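Local coordinates for putative exported protein (PDB 4RAA), which is of unknown function but is probably exported from the cytoplasm and folds as a six-bladed beta-propeller of the YWTD superfamily, at residues A[91-94]-A[99-102]; A[113-116]-A[121-124]. One frame throughout, in Å; residues are numbered along the deposited sequence.

How the interactions relate
The two contacts illustrate how a propeller blade is built, by one antiparallel turn-back after another. Followed from the N terminus, the chain first runs along strand 85-94, reverses, and returns as strand 100-105, so that interaction 1 closes a hairpin across the four residues between 91-94 and 99-102. It then turns into strand 110-115 and reverses again into strand 121-126, where interaction 2 closes the second hairpin. The contacts are in series, neither nested nor crossed. Strands 100-105 and 110-115 are neighbours in the same sheet and join the hairpins, with Ile-101 N 2.8 Å from Tyr-114 O, a probable hydrogen bond. The contact centres lie about 9 Å apart.

Interaction 1: residues A[91-94]-A[99-102]; sequences SFFV and NYIA
Phe-93 and Ala-102 form the hydrogen-bonded pair of an antiparallel beta hairpin within a blade of the six-bladed propeller. Two backbone bonds close the pair: Ala-102 N donates to Phe-93 O at 3.0 Å and Phe-93 N to Ala-102 O. Close packing gathers on the Phe-93 and Ala-102 face. The Phe-93 side chain has CG between its backbone N and carbonyl carbon (chi1 68°), and in this setting its ring lies beside the partner strand, where Ala-102 CB sits over one face, 4.1 Å from the ring centroid, in a CH-pi contact. Cys-134 and Leu-135 of strand 134-136 also touch this phenylalanine.

The other face is more loosely joined across the hairpin. Val-94 and Ile-101 are a non-hydrogen-bonded pair in which Val-94 CG2 lies 4.2 Å from Ile-101 CG1, and Val-94 remains partly exposed to solvent. Phe-92 lies side by side with Ile-101, and both rest on Leu-54 of strand 52-57. Back on the Phe-93 face, partly exposed Tyr-100 slants across to that phenylalanine, its OH standing 3.8 Å from Phe-93 CE2.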
ATOM      1  N   SER A  91       1.812  -3.945 -17.193  1.00 28.76           N
ATOM      2  CA  SER A  91       2.451  -2.650 -17.431  1.00 29.16           C
ATOM      3  C   SER A  91       3.344  -2.205 -16.262  1.00 30.07           C
ATOM      4  O   SER A  91       3.410  -2.860 -15.224  1.00 30.94           O
ATOM      5  CB  SER A  91       1.365  -1.576 -17.646  1.00 28.72           C
ATOM      6  OG  SER A  91       1.935  -0.337 -17.995  1.00 28.59           O
ATOM      7  N   PHE A  92       4.044  -1.092 -16.469  1.00 30.58           N
ATOM      8  CA  PHE A  92       4.844  -0.441 -15.425  1.00 30.53           C
ATOM      9  C   PHE A  92       5.067   1.041 -15.772  1.00 30.28           C
ATOM     10  O   PHE A  92       4.719   1.490 -16.857  1.00 29.65           O
ATOM     11  CB  PHE A  92       6.183  -1.172 -15.202  1.00 30.47           C
ATOM     12  CG  PHE A  92       7.125  -1.092 -16.376  1.00 30.10           C
ATOM     13  CD1 PHE A  92       7.026  -1.992 -17.434  1.00 29.20           C
ATOM     14  CD2 PHE A  92       8.111  -0.098 -16.436  1.00 30.49           C
ATOM     15  CE1 PHE A  92       7.889  -1.908 -18.525  1.00 29.16           C
ATOM     16  CE2 PHE A  92       8.969  -0.008 -17.529  1.00 30.41           C
ATOM     17  CZ  PHE A  92       8.862  -0.919 -18.574  1.00 29.57           C
ATOM     18  N   PHE A  93       5.625   1.797 -14.837  1.00 31.62           N
ATOM     19  CA  PHE A  93       5.968   3.208 -15.086  1.00 32.51           C
ATOM     20  C   PHE A  93       7.055   3.660 -14.134  1.00 34.00           C
ATOM     21  O   PHE A  93       7.299   3.010 -13.118  1.00 34.89           O
ATOM     22  CB  PHE A  93       4.736   4.144 -15.040  1.00 32.19           C
ATOM     23  CG  PHE A  93       4.114   4.304 -13.670  1.00 32.98           C
ATOM     24  CD1 PHE A  93       3.162   3.388 -13.200  1.00 32.69           C
ATOM     25  CD2 PHE A  93       4.451   5.399 -12.854  1.00 33.33           C
ATOM     26  CE1 PHE A  93       2.578   3.550 -11.941  1.00 33.05           C
ATOM     27  CE2 PHE A  93       3.873   5.556 -11.595  1.00 33.57           C
ATOM     28  CZ  PHE A  93       2.942   4.631 -11.137  1.00 33.46           C
ATOM     29  N   VAL A  94       7.717   4.751 -14.504  1.00 34.93           N
ATOM     30  CA  VAL A  94       8.785   5.359 -13.715  1.00 35.95           C
ATOM     31  C   VAL A  94       8.173   6.655 -13.209  1.00 37.47           C
ATOM     32  O   VAL A  94       7.553   7.369 -14.002  1.00 37.40           O
ATOM     33  CB  VAL A  94      10.026   5.636 -14.601  1.00 35.78           C
ATOM     34  CG1 VAL A  94      11.138   6.331 -13.810  1.00 36.85           C
ATOM     35  CG2 VAL A  94      10.522   4.334 -15.233  1.00 34.70           C
ATOM     36  N   ASN A  99      12.547   8.006  -8.728  1.00 43.97           N
ATOM     37  CA  ASN A  99      12.794   7.368  -7.427  1.00 44.30           C
ATOM     38  C   ASN A  99      12.456   5.878  -7.522  1.00 42.17           C
ATOM     39  O   ASN A  99      13.243   5.041  -7.070  1.00 41.03           O
ATOM     40  CB  ASN A  99      11.895   7.932  -6.325  1.00 45.13           C
ATOM     41  CG  ASN A  99      12.094   9.406  -6.084  1.00 47.76           C
ATOM     42  OD1 ASN A  99      11.129  10.173  -6.092  1.00 47.65           O
ATOM     43  ND2 ASN A  99      13.339   9.815  -5.859  1.00 50.02           N
ATOM     44  N   TYR A 100      11.278   5.564  -8.089  1.00 39.80           N
ATOM     45  CA  TYR A 100      10.787   4.198  -8.187  1.00 37.68           C
ATOM     46  C   TYR A 100      10.260   3.763  -9.532  1.00 36.18           C
ATOM     47  O   TYR A 100       9.861   4.589 -10.346  1.00 35.63           O
ATOM     48  CB  TYR A 100       9.667   3.981  -7.163  1.00 37.85           C
ATOM     49  CG  TYR A 100       8.340   4.713  -7.399  1.00 37.18           C
ATOM     50  CD1 TYR A 100       7.364   4.187  -8.274  1.00 35.49           C
ATOM     51  CD2 TYR A 100       8.027   5.903  -6.706  1.00 38.02           C
ATOM     52  CE1 TYR A 100       6.145   4.829  -8.468  1.00 35.50           C
ATOM     53  CE2 TYR A 100       6.800   6.555  -6.898  1.00 37.54           C
ATOM     54  CZ  TYR A 100       5.856   6.009  -7.775  1.00 36.53           C
ATOM     55  OH  TYR A 100       4.637   6.628  -7.995  1.00 36.27           O
ATOM     56  N   ILE A 101      10.217   2.434  -9.705  1.00 35.75           N
ATOM     57  CA  ILE A 101       9.631   1.753 -10.864  1.00 34.66           C
ATOM     58  C   ILE A 101       8.485   0.906 -10.281  1.00 34.96           C
ATOM     59  O   ILE A 101       8.725   0.022  -9.460  1.00 35.01           O
ATOM     60  CB  ILE A 101      10.639   0.845 -11.608  1.00 34.62           C
ATOM     61  CG1 ILE A 101      11.778   1.675 -12.200  1.00 35.44           C
ATOM     62  CG2 ILE A 101       9.931   0.052 -12.713  1.00 33.26           C
ATOM     63  CD1 ILE A 101      13.003   0.857 -12.530  1.00 36.55           C
ATOM     64  N   ALA A 102       7.257   1.184 -10.718  1.00 35.94           N
ATOM     65  CA  ALA A 102       6.046   0.533 -10.222  1.00 36.19           C
ATOM     66  C   ALA A 102       5.469  -0.378 -11.292  1.00 36.09           C
ATOM     67  O   ALA A 102       4.982   0.119 -12.308  1.00 37.29           O
ATOM     68  CB  ALA A 102       5.019   1.588  -9.827  1.00 36.91           C
TER

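Interaction 2: residues A[113-116]-A[121-124]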
ATOM      1  N   TYR A 113       6.619  -1.887  -6.151  1.00 32.64           N
ATOM      2  CA  TYR A 113       7.512  -0.743  -6.271  1.00 32.36           C
ATOM      3  C   TYR A 113       8.948  -1.210  -6.065  1.00 32.51           C
ATOM      4  O   TYR A 113       9.256  -1.846  -5.065  1.00 32.78           O
ATOM      5  CB  TYR A 113       7.150   0.339  -5.243  1.00 33.28           C
ATOM      6  CG  TYR A 113       5.768   0.922  -5.462  1.00 32.58           C
ATOM      7  CD1 TYR A 113       4.616   0.228  -5.058  1.00 32.31           C
ATOM      8  CD2 TYR A 113       5.603   2.163  -6.087  1.00 32.17           C
ATOM      9  CE1 TYR A 113       3.346   0.761  -5.275  1.00 32.00           C
ATOM     10  CE2 TYR A 113       4.341   2.704  -6.317  1.00 31.59           C
ATOM     11  CZ  TYR A 113       3.213   2.002  -5.910  1.00 31.47           C
ATOM     12  OH  TYR A 113       1.962   2.520  -6.126  1.00 30.75           O
ATOM     13  N   TYR A 114       9.797  -0.915  -7.048  1.00 32.40           N
ATOM     14  CA  TYR A 114      11.226  -1.198  -7.024  1.00 32.99           C
ATOM     15  C   TYR A 114      11.985   0.128  -7.126  1.00 34.23           C
ATOM     16  O   TYR A 114      11.427   1.136  -7.563  1.00 33.71           O
ATOM     17  CB  TYR A 114      11.607  -2.109  -8.188  1.00 32.03           C
ATOM     18  CG  TYR A 114      10.905  -3.448  -8.192  1.00 31.01           C
ATOM     19  CD1 TYR A 114      11.438  -4.549  -7.514  1.00 31.46           C
ATOM     20  CD2 TYR A 114       9.709  -3.627  -8.887  1.00 29.95           C
ATOM     21  CE1 TYR A 114      10.796  -5.791  -7.527  1.00 30.81           C
ATOM     22  CE2 TYR A 114       9.059  -4.866  -8.908  1.00 29.26           C
ATOM     23  CZ  TYR A 114       9.605  -5.938  -8.229  1.00 29.69           C
ATOM     24  OH  TYR A 114       8.951  -7.135  -8.253  1.00 29.27           O
ATOM     25  N   ASN A 115      13.254   0.113  -6.719  1.00 36.33           N
ATOM     26  CA  ASN A 115      14.137   1.300  -6.755  1.00 37.55           C
ATOM     27  C   ASN A 115      14.522   1.598  -8.204  1.00 37.12           C
ATOM     28  O   ASN A 115      14.947   0.687  -8.925  1.00 36.93           O
ATOM     29  CB  ASN A 115      15.405   1.032  -5.929  1.00 39.48           C
ATOM     30  CG  ASN A 115      16.228   2.279  -5.669  1.00 40.84           C
ATOM     31  OD1 ASN A 115      16.876   2.794  -6.568  1.00 41.26           O
ATOM     32  ND2 ASN A 115      16.256   2.726  -4.417  1.00 41.70           N
ATOM     33  N   ALA A 116      14.388   2.857  -8.620  1.00 36.91           N
ATOM     34  CA  ALA A 116      14.733   3.265  -9.992  1.00 36.70           C
ATOM     35  C   ALA A 116      16.235   3.242 -10.272  1.00 38.06           C
ATOM     36  O   ALA A 116      16.627   3.087 -11.422  1.00 37.90           O
ATOM     37  CB  ALA A 116      14.173   4.645 -10.301  1.00 37.01           C
ATOM     38  N   PHE A 121      13.764  -4.296  -4.341  1.00 41.98           N
ATOM     39  CA  PHE A 121      12.351  -4.170  -3.966  1.00 41.39           C
ATOM     40  C   PHE A 121      12.180  -3.187  -2.794  1.00 42.78           C
ATOM     41  O   PHE A 121      12.940  -3.236  -1.827  1.00 44.78           O
ATOM     42  CB  PHE A 121      11.784  -5.567  -3.652  1.00 41.73           C
ATOM     43  CG  PHE A 121      10.355  -5.568  -3.203  1.00 41.33           C
ATOM     44  CD1 PHE A 121       9.360  -5.019  -4.008  1.00 40.73           C
ATOM     45  CD2 PHE A 121       9.990  -6.159  -1.988  1.00 42.34           C
ATOM     46  CE1 PHE A 121       8.029  -5.008  -3.584  1.00 40.75           C
ATOM     47  CE2 PHE A 121       8.663  -6.166  -1.569  1.00 42.05           C
ATOM     48  CZ  PHE A 121       7.680  -5.590  -2.366  1.00 40.89           C
ATOM     49  N   LEU A 122      11.196  -2.287  -2.914  1.00 41.91           N
ATOM     50  CA  LEU A 122      10.859  -1.284  -1.893  1.00 41.45           C
ATOM     51  C   LEU A 122       9.624  -1.702  -1.094  1.00 40.53           C
ATOM     52  O   LEU A 122       9.713  -1.878   0.123  1.00 41.22           O
ATOM     53  CB  LEU A 122      10.644   0.099  -2.527  1.00 41.75           C
ATOM     54  CG  LEU A 122      11.849   1.017  -2.709  1.00 42.84           C
ATOM     55  CD1 LEU A 122      13.060   0.299  -3.260  1.00 43.19           C
ATOM     56  CD2 LEU A 122      11.456   2.189  -3.598  1.00 42.40           C
ATOM     57  N   TYR A 123       8.483  -1.838  -1.775  1.00 38.40           N
ATOM     58  CA  TYR A 123       7.213  -2.241  -1.134  1.00 38.09           C
ATOM     59  C   TYR A 123       6.144  -2.601  -2.148  1.00 36.58           C
ATOM     60  O   TYR A 123       6.296  -2.288  -3.327  1.00 36.98           O
ATOM     61  CB  TYR A 123       6.662  -1.122  -0.241  1.00 39.11           C
ATOM     62  CG  TYR A 123       6.227   0.143  -0.965  1.00 38.99           C
ATOM     63  CD1 TYR A 123       7.160   1.099  -1.378  1.00 39.22           C
ATOM     64  CD2 TYR A 123       4.868   0.398  -1.210  1.00 38.97           C
ATOM     65  CE1 TYR A 123       6.758   2.266  -2.025  1.00 39.61           C
ATOM     66  CE2 TYR A 123       4.452   1.557  -1.854  1.00 38.74           C
ATOM     67  CZ  TYR A 123       5.392   2.491  -2.259  1.00 39.72           C
ATOM     68  OH  TYR A 123       4.956   3.635  -2.895  1.00 40.40           O
ATOM     69  N   GLU A 124       5.072  -3.252  -1.689  1.00 35.50           N
ATOM     70  CA  GLU A 124       3.945  -3.630  -2.564  1.00 33.81           C
ATOM     71  C   GLU A 124       2.612  -3.265  -1.936  1.00 33.50           C
ATOM     72  O   GLU A 124       2.442  -3.377  -0.722  1.00 33.87           O
ATOM     73  CB  GLU A 124       3.963  -5.130  -2.934  1.00 33.33           C
ATOM     74  CG  GLU A 124       3.745  -6.116  -1.778  1.00 34.08           C
ATOM     75  CD  GLU A 124       3.805  -7.587  -2.183  1.00 34.07           C
ATOM     76  OE1 GLU A 124       4.067  -7.913  -3.360  1.00 32.90           O
ATOM     77  OE2 GLU A 124       3.596  -8.439  -1.296  1.00 35.22           O
TER
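Tyr-113 lies against Tyr-123 along most of its side chain. Tyr-113 CB starts 3.4 Å from Tyr-123 O and stands over a face of the Tyr-123 ring, making a CH-pi contact. With chi1 at -64°, CG is anti to the carbonyl carbon, and the ring extends over its partner in an offset stack, centroids 4.3 Å apart and planes only 6° from parallel. CG lies nearest Tyr-123 CZ, while CD1 and CE1 both pack on Tyr-123 CE2. Along the ring's other edge, Tyr-113 CD2 and CE2 each lie 3.6 Å from Tyr-123 OH, which sits over the ring centre; CZ, at the base of the phenol oxygen, still meets that hydroxyl.

Beneath these rings is a classic beta bulge in the hairpin of strands 110-115 and 121-126, at the outer end of the blade's sheet: Leu-122 and Tyr-123 both face Tyr-113. Tyr-113 O accepts a 2.9 Å bond from Leu-122 N and a weak one, 3.4 Å, from Tyr-123 N, while Tyr-113 N donates to Tyr-123 O. Tyr-123 also stacks on Tyr-123 of the second subunit, which puts its ring at the contact between the two chains.

On the Tyr-114 side, Phe-121 CD1 lies over one face of the Tyr-114 ring, whose OH is hydrogen-bonded to Gly-84 O. Leu-122 CD1 reaches across to Asn-115 CB at 3.6 Å.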